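PDB 6DXU: glycosyl hydrolase family 2, TIM barrel domain protein from Parabacteroides merdae ATCC 43184, which probably hydrolyses beta-glucuronide conjugates to release glucuronic acid, as a gut bacterial beta-glucuronidase of glycoside hydrolase family 2. Local coordinates for residues 522-527 with 563-568; 645-650 with 761-766; 530-535 with 555-560. All coordinates share one frame; numbering follows the deposited sequence.

Contact 1 (522-527 with 563-568); sequences RRHSED and WSESYV. With BCN (bicine), chain L.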
loop_
_atom_site.group_PDB
_atom_site.type_symbol
_atom_site.label_atom_id
_atom_site.label_comp_id
_atom_site.label_asym_id
_atom_site.label_seq_id
_atom_site.Cartn_x
_atom_site.Cartn_y
_atom_site.Cartn_z
ATOM N N ARG D 522 -17.446 -34.334 41.301
ATOM C CA ARG D 522 -18.296 -34.553 42.469
ATOM C C ARG D 522 -19.606 -35.215 42.073
ATOM O O ARG D 522 -20.442 -35.456 42.954
ATOM C CB ARG D 522 -18.593 -33.270 43.270
ATOM C CG ARG D 522 -17.332 -32.576 43.768
ATOM C CD ARG D 522 -17.595 -31.228 44.449
ATOM N NE ARG D 522 -16.347 -30.737 45.036
ATOM C CZ ARG D 522 -15.901 -31.102 46.242
ATOM N NH1 ARG D 522 -16.601 -31.938 47.002
ATOM N NH2 ARG D 522 -14.746 -30.633 46.692
ATOM N N ARG D 523 -19.825 -35.527 40.797
ATOM C CA ARG D 523 -21.003 -36.299 40.420
ATOM C C ARG D 523 -20.654 -37.778 40.361
ATOM O O ARG D 523 -19.668 -38.165 39.724
ATOM C CB ARG D 523 -21.565 -35.850 39.078
ATOM C CG ARG D 523 -22.780 -36.651 38.632
ATOM C CD ARG D 523 -23.243 -36.225 37.241
ATOM N NE ARG D 523 -23.946 -34.941 37.251
ATOM C CZ ARG D 523 -24.201 -34.220 36.164
ATOM N NH1 ARG D 523 -23.797 -34.645 34.967
ATOM N NH2 ARG D 523 -24.854 -33.063 36.266
ATOM N N HIS D 524 -21.462 -38.599 41.025
ATOM C CA HIS D 524 -21.204 -40.024 41.105
ATOM C C HIS D 524 -22.483 -40.783 40.777
ATOM O O HIS D 524 -23.567 -40.200 40.652
ATOM C CB HIS D 524 -20.634 -40.393 42.480
ATOM C CG HIS D 524 -19.431 -39.582 42.855
ATOM N ND1 HIS D 524 -18.151 -39.917 42.464
ATOM C CD2 HIS D 524 -19.317 -38.439 43.577
ATOM C CE1 HIS D 524 -17.300 -39.020 42.933
ATOM N NE2 HIS D 524 -17.981 -38.115 43.615
ATOM N N SER D 525 -22.350 -42.098 40.610
ATOM C CA SER D 525 -23.488 -42.907 40.194
ATOM C C SER D 525 -23.385 -44.296 40.799
ATOM O O SER D 525 -22.301 -44.880 40.848
ATOM C CB SER D 525 -23.574 -43.022 38.667
ATOM O OG SER D 525 -24.698 -43.794 38.257
ATOM N N GLU D 526 -24.516 -44.792 41.300
ATOM C CA GLU D 526 -24.596 -46.186 41.723
ATOM C C GLU D 526 -24.588 -47.141 40.529
ATOM O O GLU D 526 -24.287 -48.328 40.709
ATOM C CB GLU D 526 -25.836 -46.413 42.599
ATOM C CG GLU D 526 -25.759 -45.768 43.994
ATOM C CD GLU D 526 -24.697 -46.373 44.903
ATOM O OE1 GLU D 526 -24.042 -47.373 44.525
ATOM O OE2 GLU D 526 -24.507 -45.838 46.014
ATOM N N ASP D 527 -24.989 -46.670 39.336
ATOM C CA ASP D 527 -24.889 -47.454 38.097
ATOM C C ASP D 527 -24.408 -46.564 36.946
ATOM O O ASP D 527 -25.217 -45.923 36.262
ATOM C CB ASP D 527 -26.222 -48.111 37.758
ATOM C CG ASP D 527 -26.128 -49.039 36.554
ATOM O OD1 ASP D 527 -25.018 -49.202 35.985
ATOM O OD2 ASP D 527 -27.177 -49.604 36.174
ATOM N N TRP D 563 -22.173 -38.587 32.678
ATOM C CA TRP D 563 -21.023 -37.701 32.925
ATOM C C TRP D 563 -20.580 -37.734 34.383
ATOM O O TRP D 563 -20.087 -36.735 34.939
ATOM C CB TRP D 563 -21.274 -36.262 32.471
ATOM C CG TRP D 563 -21.291 -36.113 30.965
ATOM C CD1 TRP D 563 -21.851 -36.974 30.047
ATOM C CD2 TRP D 563 -20.738 -35.029 30.210
ATOM N NE1 TRP D 563 -21.662 -36.484 28.767
ATOM C CE2 TRP D 563 -20.988 -35.291 28.846
ATOM C CE3 TRP D 563 -20.057 -33.858 30.559
ATOM C CZ2 TRP D 563 -20.566 -34.423 27.828
ATOM C CZ3 TRP D 563 -19.637 -33.004 29.556
ATOM C CH2 TRP D 563 -19.899 -33.286 28.205
ATOM N N SER D 564 -20.806 -38.865 35.029
ATOM C CA SER D 564 -20.339 -39.030 36.387
ATOM C C SER D 564 -18.867 -39.402 36.388
ATOM O O SER D 564 -18.330 -39.924 35.409
ATOM C CB SER D 564 -21.142 -40.108 37.111
ATOM O OG SER D 564 -20.847 -41.379 36.566
ATOM N N GLU D 565 -18.213 -39.121 37.512
ATOM C CA GLU D 565 -16.866 -39.630 37.706
ATOM C C GLU D 565 -16.841 -41.152 37.702
ATOM O O GLU D 565 -15.809 -41.748 37.393
ATOM C CB GLU D 565 -16.293 -39.111 39.014
ATOM C CG GLU D 565 -16.298 -37.617 39.131
ATOM C CD GLU D 565 -15.256 -37.152 40.119
ATOM O OE1 GLU D 565 -15.557 -36.308 40.993
ATOM O OE2 GLU D 565 -14.126 -37.650 40.027
ATOM N N SER D 566 -17.961 -41.787 38.063
ATOM C CA SER D 566 -17.989 -43.239 38.208
ATOM C C SER D 566 -17.739 -43.936 36.880
ATOM O O SER D 566 -17.054 -44.966 36.832
ATOM C CB SER D 566 -19.331 -43.670 38.808
ATOM O OG SER D 566 -19.658 -42.852 39.931
ATOM N N TYR D 567 -18.280 -43.389 35.793
ATOM C CA TYR D 567 -18.055 -43.978 34.477
ATOM C C TYR D 567 -16.610 -43.788 34.023
ATOM O O TYR D 567 -15.968 -44.739 33.560
ATOM C CB TYR D 567 -19.018 -43.373 33.458
ATOM C CG TYR D 567 -18.796 -43.898 32.056
ATOM C CD1 TYR D 567 -19.191 -45.183 31.708
ATOM C CD2 TYR D 567 -18.160 -43.121 31.089
ATOM C CE1 TYR D 567 -18.983 -45.679 30.431
ATOM C CE2 TYR D 567 -17.941 -43.612 29.803
ATOM C CZ TYR D 567 -18.353 -44.900 29.487
ATOM O OH TYR D 567 -18.141 -45.412 28.224
ATOM N N VAL D 568 -16.072 -42.567 34.144
ATOM C CA VAL D 568 -14.744 -42.337 33.576
ATOM C C VAL D 568 -13.681 -43.082 34.376
ATOM O O VAL D 568 -12.658 -43.499 33.819
ATOM C CB VAL D 568 -14.424 -40.832 33.442
ATOM C CG1 VAL D 568 -13.988 -40.236 34.755
ATOM C CG2 VAL D 568 -13.336 -40.631 32.378
HETATM N N1 BCN L . -25.062 -33.658 29.562
HETATM C C1 BCN L . -26.379 -33.996 29.055
HETATM C C2 BCN L . -27.435 -33.309 29.918
HETATM O O21 BCN L . -27.097 -32.794 31.014
HETATM O O22 BCN L . -28.635 -33.262 29.534
HETATM C C3 BCN L . -24.489 -34.853 30.170
HETATM C C4 BCN L . -25.076 -35.108 31.561
HETATM O O4 BCN L . -24.939 -33.960 32.357
HETATM C C5 BCN L . -24.214 -33.275 28.433
HETATM C C6 BCN L . -24.160 -31.754 28.292
HETATM O O6 BCN L . -24.519 -31.174 29.519
#

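Contact 2 (645-650 with 761-766); sequences WPVRWG and RCLSSK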
loop_
_atom_site.group_PDB
_atom_site.type_symbol
_atom_site.label_atom_id
_atom_site.label_comp_id
_atom_site.label_asym_id
_atom_site.label_seq_id
_atom_site.Cartn_x
_atom_site.Cartn_y
_atom_site.Cartn_z
ATOM N N TRP D 645 -18.121 -38.153 47.327
ATOM C CA TRP D 645 -19.419 -38.807 47.166
ATOM C C TRP D 645 -20.035 -38.917 48.554
ATOM O O TRP D 645 -19.832 -39.925 49.249
ATOM C CB TRP D 645 -19.253 -40.182 46.526
ATOM C CG TRP D 645 -20.535 -40.813 46.085
ATOM C CD1 TRP D 645 -21.766 -40.251 46.097
ATOM C CD2 TRP D 645 -20.696 -42.136 45.545
ATOM N NE1 TRP D 645 -22.693 -41.134 45.583
ATOM C CE2 TRP D 645 -22.058 -42.299 45.241
ATOM C CE3 TRP D 645 -19.811 -43.187 45.271
ATOM C CZ2 TRP D 645 -22.570 -43.475 44.686
ATOM C CZ3 TRP D 645 -20.320 -44.359 44.729
ATOM C CH2 TRP D 645 -21.694 -44.490 44.443
ATOM N N PRO D 646 -20.788 -37.908 49.004
ATOM C CA PRO D 646 -21.217 -37.892 50.414
ATOM C C PRO D 646 -22.361 -38.847 50.738
ATOM O O PRO D 646 -22.447 -39.359 51.866
ATOM C CB PRO D 646 -21.637 -36.432 50.630
ATOM C CG PRO D 646 -22.030 -35.946 49.289
ATOM C CD PRO D 646 -21.086 -36.634 48.322
ATOM N N VAL D 647 -23.237 -39.112 49.771
ATOM C CA VAL D 647 -24.436 -39.909 50.011
ATOM C C VAL D 647 -24.559 -40.985 48.935
ATOM O O VAL D 647 -24.807 -40.674 47.761
ATOM C CB VAL D 647 -25.711 -39.054 50.057
ATOM C CG1 VAL D 647 -26.857 -39.893 50.611
ATOM C CG2 VAL D 647 -25.501 -37.810 50.920
ATOM N N ARG D 648 -24.400 -42.245 49.337
ATOM C CA ARG D 648 -24.732 -43.391 48.501
ATOM C C ARG D 648 -26.196 -43.793 48.700
ATOM O O ARG D 648 -26.897 -43.277 49.579
ATOM C CB ARG D 648 -23.805 -44.557 48.818
ATOM C CG ARG D 648 -22.366 -44.315 48.394
ATOM C CD ARG D 648 -21.566 -45.627 48.415
ATOM N NE ARG D 648 -21.928 -46.457 47.273
ATOM C CZ ARG D 648 -21.206 -47.482 46.828
ATOM N NH1 ARG D 648 -20.075 -47.811 47.434
ATOM N NH2 ARG D 648 -21.618 -48.163 45.763
ATOM N N TRP D 649 -26.672 -44.719 47.868
ATOM C CA TRP D 649 -28.078 -45.086 47.969
ATOM C C TRP D 649 -28.319 -46.498 47.445
ATOM O O TRP D 649 -27.487 -47.087 46.749
ATOM C CB TRP D 649 -28.981 -44.076 47.239
ATOM C CG TRP D 649 -28.847 -44.053 45.746
ATOM C CD1 TRP D 649 -29.548 -44.805 44.853
ATOM C CD2 TRP D 649 -27.981 -43.210 44.968
ATOM N NE1 TRP D 649 -29.164 -44.502 43.568
ATOM C CE2 TRP D 649 -28.205 -43.523 43.609
ATOM C CE3 TRP D 649 -27.038 -42.227 45.290
ATOM C CZ2 TRP D 649 -27.513 -42.891 42.567
ATOM C CZ3 TRP D 649 -26.356 -41.590 44.250
ATOM C CH2 TRP D 649 -26.591 -41.935 42.907
ATOM N N GLY D 650 -29.476 -47.035 47.807
ATOM C CA GLY D 650 -29.874 -48.363 47.396
ATOM C C GLY D 650 -30.788 -48.971 48.440
ATOM O O GLY D 650 -31.274 -48.292 49.337
ATOM N N ARG D 761 -33.970 -36.233 49.551
ATOM C CA ARG D 761 -32.920 -35.753 48.656
ATOM C C ARG D 761 -32.986 -36.477 47.313
ATOM O O ARG D 761 -33.003 -37.712 47.261
ATOM C CB ARG D 761 -31.548 -35.948 49.293
ATOM C CG ARG D 761 -31.320 -35.109 50.534
ATOM C CD ARG D 761 -30.031 -35.496 51.227
ATOM N NE ARG D 761 -30.106 -36.855 51.751
ATOM C CZ ARG D 761 -29.306 -37.344 52.692
ATOM N NH1 ARG D 761 -28.355 -36.588 53.222
ATOM N NH2 ARG D 761 -29.464 -38.594 53.103
ATOM N N CYS D 762 -32.988 -35.703 46.225
ATOM C CA CYS D 762 -33.031 -36.246 44.864
ATOM C C CYS D 762 -31.607 -36.555 44.407
ATOM O O CYS D 762 -30.979 -35.793 43.668
ATOM C CB CYS D 762 -33.697 -35.261 43.916
ATOM S SG CYS D 762 -35.369 -34.753 44.378
ATOM N N LEU D 763 -31.119 -37.728 44.802
ATOM C CA LEU D 763 -29.699 -38.028 44.664
ATOM C C LEU D 763 -29.248 -38.274 43.226
ATOM O O LEU D 763 -28.038 -38.373 42.997
ATOM C CB LEU D 763 -29.340 -39.240 45.517
ATOM C CG LEU D 763 -29.501 -38.999 47.017
ATOM C CD1 LEU D 763 -29.241 -40.285 47.786
ATOM C CD2 LEU D 763 -28.577 -37.863 47.481
ATOM N N SER D 764 -30.153 -38.395 42.260
ATOM C CA SER D 764 -29.746 -38.583 40.873
ATOM C C SER D 764 -29.954 -37.332 40.035
ATOM O O SER D 764 -29.739 -37.367 38.810
ATOM C CB SER D 764 -30.486 -39.768 40.253
ATOM O OG SER D 764 -31.868 -39.502 40.197
ATOM N N SER D 765 -30.335 -36.220 40.662
ATOM C CA SER D 765 -30.687 -35.026 39.902
ATOM C C SER D 765 -29.467 -34.378 39.254
ATOM O O SER D 765 -28.408 -34.226 39.888
ATOM C CB SER D 765 -31.396 -34.005 40.804
ATOM O OG SER D 765 -31.699 -32.831 40.063
ATOM N N LYS D 766 -29.640 -33.971 37.994
ATOM C CA LYS D 766 -28.679 -33.164 37.250
ATOM C C LYS D 766 -29.220 -31.803 36.899
ATOM O O LYS D 766 -28.678 -31.134 36.010
ATOM C CB LYS D 766 -28.260 -33.836 35.973
ATOM C CG LYS D 766 -27.579 -35.022 36.334
ATOM C CD LYS D 766 -27.303 -35.778 35.112
ATOM C CE LYS D 766 -26.313 -36.874 35.371
ATOM N NZ LYS D 766 -25.629 -36.955 34.151
#

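Contact 3 (530-535 with 555-560); sequences YNLKNI and PRASRD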
loop_
_atom_site.group_PDB
_atom_site.type_symbol
_atom_site.label_atom_id
_atom_site.label_comp_id
_atom_site.label_asym_id
_atom_site.label_seq_id
_atom_site.Cartn_x
_atom_site.Cartn_y
_atom_site.Cartn_z
ATOM N N TYR D 530 -26.111 -47.010 33.377
ATOM C CA TYR D 530 -27.559 -47.147 33.470
ATOM C C TYR D 530 -28.230 -46.914 32.121
ATOM O O TYR D 530 -29.143 -47.655 31.735
ATOM C CB TYR D 530 -28.070 -46.152 34.513
ATOM C CG TYR D 530 -29.507 -46.305 34.963
ATOM C CD1 TYR D 530 -30.445 -45.302 34.718
ATOM C CD2 TYR D 530 -29.925 -47.438 35.648
ATOM C CE1 TYR D 530 -31.762 -45.428 35.153
ATOM C CE2 TYR D 530 -31.237 -47.574 36.085
ATOM C CZ TYR D 530 -32.148 -46.572 35.833
ATOM O OH TYR D 530 -33.445 -46.720 36.273
ATOM N N ASN D 531 -27.797 -45.891 31.392
ATOM C CA ASN D 531 -28.326 -45.607 30.065
ATOM C C ASN D 531 -27.362 -46.000 28.948
ATOM O O ASN D 531 -27.503 -45.512 27.824
ATOM C CB ASN D 531 -28.702 -44.128 29.964
ATOM C CG ASN D 531 -29.857 -43.773 30.875
ATOM O OD1 ASN D 531 -30.875 -44.463 30.887
ATOM N ND2 ASN D 531 -29.691 -42.725 31.672
ATOM N N LEU D 532 -26.384 -46.867 29.232
ATOM C CA LEU D 532 -25.334 -47.190 28.270
ATOM C C LEU D 532 -25.326 -48.656 27.860
ATOM O O LEU D 532 -24.362 -49.107 27.239
ATOM C CB LEU D 532 -23.967 -46.819 28.847
ATOM C CG LEU D 532 -23.835 -45.361 29.270
ATOM C CD1 LEU D 532 -22.452 -45.097 29.835
ATOM C CD2 LEU D 532 -24.095 -44.489 28.057
ATOM N N LYS D 533 -26.399 -49.396 28.132
ATOM C CA LYS D 533 -26.357 -50.837 27.919
ATOM C C LYS D 533 -26.557 -51.251 26.465
ATOM O O LYS D 533 -26.319 -52.417 26.141
ATOM C CB LYS D 533 -27.408 -51.518 28.801
ATOM C CG LYS D 533 -26.832 -52.067 30.092
ATOM C CD LYS D 533 -27.607 -51.604 31.319
ATOM C CE LYS D 533 -26.791 -51.870 32.580
ATOM N NZ LYS D 533 -27.462 -51.414 33.834
ATOM N N ASN D 534 -26.948 -50.334 25.575
ATOM C CA ASN D 534 -27.210 -50.681 24.182
ATOM C C ASN D 534 -26.268 -49.977 23.206
ATOM O O ASN D 534 -26.619 -49.794 22.034
ATOM C CB ASN D 534 -28.663 -50.377 23.824
ATOM C CG ASN D 534 -29.640 -51.011 24.789
ATOM O OD1 ASN D 534 -29.502 -52.180 25.152
ATOM N ND2 ASN D 534 -30.627 -50.236 25.222
ATOM N N ILE D 535 -25.083 -49.571 23.656
ATOM C CA ILE D 535 -24.061 -49.074 22.741
ATOM C C ILE D 535 -23.449 -50.269 22.021
ATOM O O ILE D 535 -22.995 -51.225 22.660
ATOM C CB ILE D 535 -22.987 -48.272 23.493
ATOM C CG1 ILE D 535 -23.629 -47.212 24.393
ATOM C CG2 ILE D 535 -22.014 -47.634 22.505
ATOM C CD1 ILE D 535 -24.452 -46.199 23.650
ATOM N N PRO D 555 -26.172 -43.703 19.286
ATOM C CA PRO D 555 -25.940 -43.859 20.731
ATOM C C PRO D 555 -24.459 -43.929 21.083
ATOM O O PRO D 555 -23.676 -44.625 20.431
ATOM C CB PRO D 555 -26.655 -45.173 21.061
ATOM C CG PRO D 555 -27.781 -45.224 20.079
ATOM C CD PRO D 555 -27.235 -44.610 18.807
ATOM N N ARG D 556 -24.091 -43.217 22.148
ATOM C CA ARG D 556 -22.702 -43.039 22.554
ATOM C C ARG D 556 -22.663 -42.414 23.946
ATOM O O ARG D 556 -23.517 -41.593 24.294
ATOM C CB ARG D 556 -21.942 -42.164 21.546
ATOM C CG ARG D 556 -22.567 -40.791 21.298
ATOM C CD ARG D 556 -21.971 -40.125 20.050
ATOM N NE ARG D 556 -22.365 -38.721 19.921
ATOM C CZ ARG D 556 -23.530 -38.312 19.427
ATOM N NH1 ARG D 556 -24.430 -39.199 19.017
ATOM N NH2 ARG D 556 -23.799 -37.015 19.340
ATOM N N ALA D 557 -21.646 -42.799 24.726
ATOM C CA ALA D 557 -21.541 -42.329 26.104
ATOM C C ALA D 557 -21.450 -40.811 26.179
ATOM O O ALA D 557 -22.004 -40.201 27.099
ATOM C CB ALA D 557 -20.331 -42.967 26.790
ATOM N N SER D 558 -20.761 -40.179 25.220
ATOM C CA SER D 558 -20.620 -38.726 25.272
ATOM C C SER D 558 -21.979 -38.038 25.255
ATOM O O SER D 558 -22.148 -36.983 25.876
ATOM C CB SER D 558 -19.774 -38.221 24.098
ATOM O OG SER D 558 -20.413 -38.485 22.866
ATOM N N ARG D 559 -22.953 -38.625 24.561
ATOM C CA ARG D 559 -24.288 -38.049 24.459
ATOM C C ARG D 559 -25.249 -38.593 25.509
ATOM O O ARG D 559 -26.064 -37.837 26.043
ATOM C CB ARG D 559 -24.876 -38.302 23.072
ATOM C CG ARG D 559 -26.170 -37.533 22.829
ATOM C CD ARG D 559 -26.900 -38.042 21.609
ATOM N NE ARG D 559 -27.321 -39.430 21.774
ATOM C CZ ARG D 559 -27.965 -40.121 20.841
ATOM N NH1 ARG D 559 -28.265 -39.552 19.675
ATOM N NH2 ARG D 559 -28.308 -41.378 21.073
ATOM N N ASP D 560 -25.182 -39.889 25.804
ATOM C CA ASP D 560 -26.182 -40.548 26.632
ATOM C C ASP D 560 -25.703 -40.838 28.042
ATOM O O ASP D 560 -26.533 -41.135 28.910
ATOM C CB ASP D 560 -26.614 -41.866 25.970
ATOM C CG ASP D 560 -27.042 -41.668 24.533
ATOM O OD1 ASP D 560 -27.531 -40.564 24.228
ATOM O OD2 ASP D 560 -26.878 -42.599 23.713
HETATM O O HOH W 1 -27.328 -41.574 31.505
#

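Contact 1 (522-527 with 563-568)
S566 OG accepts a hydrogen bond from S525 N at 2.9 Å and is also hydrogen-bonded to Y641 OH. The same hydroxyl lies at the edge of the H524 ring. Two more bonds cross the contact. R522 N donates to E565 OE1 at 2.7 Å, nearly straight at 173°, and meets the anti side of the carboxylate. E565 N donates to R523 O at 2.8 Å, which ties the first turn of the helix to the loop backbone. The H524 ring lies obliquely against the E565 carboxylate, their planes 27° apart. H524 ND1 and NE2 are hydrogen-bonded to Y641 and T644. S564 is the N-cap; its OG takes weak bonds from S566 N and Y567 N and is also hydrogen-bonded to D562. R523 and W563 belong to the bicine pocket. A bend at chi3 (-75°) lets R523 NH1 donate a hydrogen bond to bicine O4, 2.9 Å away. W563 offers a ring face, with CD1 3.4 Å from bicine C3. Q793 and A794 hold R523 NH2. The loop 522-527 follows strand 512-513 and meets the start of helix 565-579, which leads on to strand 587-589, the parallel neighbour of 512-513 in the TIM barrel.

Contact 2 (645-650 with 761-766)
L763 fits against V647 and W649 on strand 647-649, an outermost strand of a five-stranded mixed sheet. L763 belongs to a type I beta turn, C762 to S765, in a loop of the C-terminal domain, and C762 is also the centre of an inverse gamma turn. No hydrogen bond joins the two segments; the contact is apolar packing between two beta domains. L763 has the largest buried area of the contact. Its CD1 reaches V647 CG1 at 3.7 Å and W649 CB at 3.8 Å. Its CB makes a CH-pi contact over one face of W649, 4.2 Å from the centroid of the six-membered ring and 28° off the normal. The W649 ring is placed here by a chi1 of 68°, which tucks CG in between the two backbone branches. L763 and W649 run alongside one another, pointing opposite ways. L763 O also lies 3.8 Å from W649 CH2 and is hydrogen-bonded to N796 ND2. R648, between the two strand residues, points away from the loop and forms a salt bridge with E526. The same loop carries K766 on to the bicine pocket. V647 also meets R761, whose guanidinium is held by E724 and Q726. V647 CG1 sits over one face of that group, away from its centre, 3.8 Å from R761 NH2, while V647 CG2 is 3.9 Å from R761 NH1.

Contact 3 (530-535 with 555-560)
L532 and I535, the first and last residues of a type I beta turn, pack against the short helix 557-560 and the two residues before it. The turn lies in the loop after barrel strand 512-513; the D560 side chain is about 8 Å from a bound bicine. Side-chain ends make the apolar contacts. I535 CD1 lies 3.6 Å from P555 CB and comes 3.4 Å from R556 N. Its chi1 (-50°) and chi2 (-61°) bring that end close to the helix start, although the first bond points along the contact. L532 CD2 rests on the helix backbone, 3.9 Å from A557 CA. L532 and A557 both touch Y567 of helix 565-579. Within 555-560, R559 and D560 form a side-on salt bridge in which NE donates to OD1 at 2.7 Å and NH2 to OD2 at 3.2 Å. D560 OD2 also accepts from R556 N, met from above the carboxylate plane. Replacing D560 by an alanine would probably leave R556 N without this acceptor and R559 without its charged mate, held mainly through its NH1 bond to G552 O. Across the contact, one water accepts from N531 ND2 at 2.6 Å and donates to D560 O at 2.7 Å.

How the contacts relate
Contact 1 is the buried one; contacts 2 and 3 are partly buried. Contact 3 is nested in the chain loop that contact 1 closes, and helices 557-560 and 565-579 follow each other. Contacts 1 and 3 meet through the D527-K533 salt bridge and the probable W563 NE1 to S558 O hydrogen bond. Contact 2 lies among the C-terminal beta domains. It reaches contact 1 through the E526-R648 salt bridge and the packing of W645 on H524 and E526, but does not touch contact 3. Contact 1 is joined by backbone N-H donors to a carboxylate, a carbonyl and a hydroxyl, contact 2 by apolar packing, and contact 3 by apolar packing with a water bridge. Contacts 1 and 2 both contribute to one bicine pocket.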